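Local coordinates for uncharacterized protein (Escherichia coli O157:H7, PDB 4R29), which probably blocks host NF-kappa-B signalling as a type III effector by transferring a methyl group from S-adenosylmethionine to a zinc-finger cysteine of TAB2 and TAB3, at residues D130-F136 with V147-D153. The protein carries 1 engineered substitution. Numbering follows the deposited sequence.
Sequences DICCKIF and VVVYRND
Five backbone hydrogen bonds join the segments: Asn152 N to Asp130 O (2.7 Å), Cys132 N to Tyr150 O (3.1 Å), Tyr150 N to Cys132 O (2.9 Å), Lys134 N to Val148 O and Val148 N to Lys134 O (both 2.8 Å). Strands 131-136 and 147-151 run antiparallel, at 161°; Ile131-Arg151, Cys133-Val149 and Ile135-Val147 are the non-hydrogen-bonded pairs. Arg151, the last strand residue, salt-bridges Asp153 in the following loop of the same segment (Arg151 NH2 to Asp153 OD2 2.7 Å, Arg151 NE to Asp153 OD1 3.0 Å). This beta hairpin places its second strand centrally in the three-stranded sheet of the Rossmann-like methyltransferase. On the face bearing Tyr150 (chi1 p), Cys132 CB sits 3.6 Å from the Tyr150 ring centroid, a CH-pi contact, and helix 155-181 packs on Tyr150 and Val148. On the opposite face, Ile131 CG2 meets Val149 CG2 (3.8 Å) and helix 120-125 packs against Val147 and Val149. Val149's side chain lies about 6 Å from bound S-adenosylmethionine, Val148's about 4 Å from that of Gln111, which binds it.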
loop_
_atom_site.group_PDB
_atom_site.type_symbol
_atom_site.label_atom_id
_atom_site.label_comp_id
_atom_site.label_asym_id
_atom_site.label_seq_id
_atom_site.Cartn_x
_atom_site.Cartn_y
_atom_site.Cartn_z
ATOM N N ASP A 130 -16.295 -1.537 -4.422
ATOM C CA ASP A 130 -16.029 -0.422 -3.509
ATOM C C ASP A 130 -14.621 -0.438 -2.906
ATOM O O ASP A 130 -14.369 0.204 -1.891
ATOM C CB ASP A 130 -17.064 -0.385 -2.394
ATOM C CG ASP A 130 -18.481 -0.488 -2.921
ATOM O OD1 ASP A 130 -18.896 0.435 -3.657
ATOM O OD2 ASP A 130 -19.164 -1.495 -2.611
ATOM N N ILE A 131 -13.720 -1.187 -3.532
ATOM C CA ILE A 131 -12.331 -1.240 -3.114
ATOM C C ILE A 131 -11.460 -0.439 -4.086
ATOM O O ILE A 131 -11.357 -0.790 -5.262
ATOM C CB ILE A 131 -11.836 -2.695 -3.054
ATOM C CG1 ILE A 131 -12.723 -3.514 -2.114
ATOM C CG2 ILE A 131 -10.400 -2.745 -2.592
ATOM C CD1 ILE A 131 -12.683 -3.033 -0.693
ATOM N N CYS A 132 -10.846 0.635 -3.592
ATOM C CA CYS A 132 -9.949 1.453 -4.405
ATOM C C CYS A 132 -8.484 1.376 -3.947
ATOM O O CYS A 132 -8.187 1.269 -2.748
ATOM C CB CYS A 132 -10.411 2.910 -4.405
ATOM S SG CYS A 132 -12.129 3.161 -4.919
ATOM N N CYS A 133 -7.572 1.442 -4.912
ATOM C CA CYS A 133 -6.139 1.486 -4.626
ATOM C C CYS A 133 -5.498 2.723 -5.253
ATOM O O CYS A 133 -5.520 2.885 -6.474
ATOM C CB CYS A 133 -5.438 0.228 -5.156
ATOM S SG CYS A 133 -5.916 -1.305 -4.309
ATOM N N LYS A 134 -4.941 3.600 -4.425
ATOM C CA LYS A 134 -4.100 4.676 -4.940
ATOM C C LYS A 134 -2.668 4.150 -5.004
ATOM O O LYS A 134 -2.144 3.645 -4.006
ATOM C CB LYS A 134 -4.199 5.932 -4.069
ATOM C CG LYS A 134 -5.550 6.647 -4.171
ATOM C CD LYS A 134 -5.625 7.894 -3.256
ATOM C CE LYS A 134 -6.937 8.670 -3.419
ATOM N NZ LYS A 134 -6.918 9.609 -4.585
ATOM N N ILE A 135 -2.053 4.220 -6.182
ATOM C CA ILE A 135 -0.750 3.602 -6.404
ATOM C C ILE A 135 0.256 4.644 -6.847
ATOM O O ILE A 135 -0.075 5.533 -7.632
ATOM C CB ILE A 135 -0.812 2.515 -7.494
ATOM C CG1 ILE A 135 -1.900 1.489 -7.174
ATOM C CG2 ILE A 135 0.557 1.842 -7.656
ATOM C CD1 ILE A 135 -2.261 0.562 -8.340
ATOM N N PHE A 136 1.482 4.535 -6.342
ATOM C CA PHE A 136 2.572 5.401 -6.792
ATOM C C PHE A 136 3.934 4.830 -6.439
ATOM O O PHE A 136 4.052 4.032 -5.510
ATOM C CB PHE A 136 2.436 6.815 -6.232
ATOM C CG PHE A 136 2.263 6.863 -4.747
ATOM C CD1 PHE A 136 1.004 6.712 -4.179
ATOM C CD2 PHE A 136 3.347 7.066 -3.919
ATOM C CE1 PHE A 136 0.830 6.763 -2.809
ATOM C CE2 PHE A 136 3.180 7.110 -2.530
ATOM C CZ PHE A 136 1.915 6.957 -1.979
ATOM N N VAL A 147 0.991 1.017 -2.342
ATOM C CA VAL A 147 -0.439 0.865 -2.576
ATOM C C VAL A 147 -1.239 1.289 -1.361
ATOM O O VAL A 147 -1.077 0.745 -0.266
ATOM C CB VAL A 147 -0.811 -0.585 -2.935
ATOM C CG1 VAL A 147 -2.286 -0.662 -3.352
ATOM C CG2 VAL A 147 0.123 -1.119 -4.034
ATOM N N VAL A 148 -2.103 2.274 -1.555
ATOM C CA VAL A 148 -3.028 2.705 -0.519
ATOM C C VAL A 148 -4.419 2.172 -0.869
ATOM O O VAL A 148 -5.050 2.622 -1.838
ATOM C CB VAL A 148 -3.075 4.254 -0.399
ATOM C CG1 VAL A 148 -4.004 4.694 0.730
ATOM C CG2 VAL A 148 -1.669 4.832 -0.176
ATOM N N VAL A 149 -4.887 1.206 -0.084
ATOM C CA VAL A 149 -6.173 0.561 -0.337
ATOM C C VAL A 149 -7.235 1.078 0.657
ATOM O O VAL A 149 -6.985 1.156 1.865
ATOM C CB VAL A 149 -6.033 -0.997 -0.283
ATOM C CG1 VAL A 149 -5.435 -1.440 1.053
ATOM C CG2 VAL A 149 -7.382 -1.711 -0.560
ATOM N N TYR A 150 -8.405 1.455 0.142
ATOM C CA TYR A 150 -9.463 2.030 0.979
ATOM C C TYR A 150 -10.892 1.621 0.574
ATOM O O TYR A 150 -11.139 1.212 -0.571
ATOM C CB TYR A 150 -9.341 3.560 1.050
ATOM C CG TYR A 150 -9.500 4.292 -0.279
ATOM C CD1 TYR A 150 -8.420 4.431 -1.153
ATOM C CD2 TYR A 150 -10.728 4.860 -0.645
ATOM C CE1 TYR A 150 -8.543 5.115 -2.354
ATOM C CE2 TYR A 150 -10.879 5.542 -1.852
ATOM C CZ TYR A 150 -9.780 5.663 -2.707
ATOM O OH TYR A 150 -9.913 6.325 -3.907
ATOM N N ARG A 151 -11.814 1.716 1.535
ATOM C CA ARG A 151 -13.242 1.483 1.288
ATOM C C ARG A 151 -13.837 2.718 0.636
ATOM O O ARG A 151 -13.818 3.806 1.220
ATOM C CB ARG A 151 -14.009 1.235 2.593
ATOM C CG ARG A 151 -13.483 0.115 3.486
ATOM C CD ARG A 151 -13.672 -1.255 2.871
ATOM N NE ARG A 151 -15.054 -1.518 2.462
ATOM C CZ ARG A 151 -15.586 -2.733 2.362
ATOM N NH1 ARG A 151 -14.863 -3.812 2.687
ATOM N NH2 ARG A 151 -16.849 -2.871 1.960
ATOM N N ASN A 152 -14.358 2.556 -0.571
ATOM C CA ASN A 152 -15.045 3.647 -1.262
ATOM C C ASN A 152 -16.466 3.816 -0.725
ATOM O O ASN A 152 -17.118 4.847 -0.930
ATOM C CB ASN A 152 -15.100 3.342 -2.755
ATOM C CG ASN A 152 -15.127 4.589 -3.596
ATOM O OD1 ASN A 152 -14.657 5.653 -3.175
ATOM N ND2 ASN A 152 -15.675 4.473 -4.797
ATOM N N ASP A 153 -16.941 2.783 -0.036
ATOM C CA ASP A 153 -18.309 2.750 0.471
ATOM C C ASP A 153 -18.377 3.301 1.886
ATOM O O ASP A 153 -19.388 3.171 2.562
ATOM C CB ASP A 153 -18.915 1.333 0.383
ATOM C CG ASP A 153 -17.978 0.241 0.917
ATOM O OD1 ASP A 153 -16.783 0.503 1.160
ATOM O OD2 ASP A 153 -18.437 -0.904 1.080
#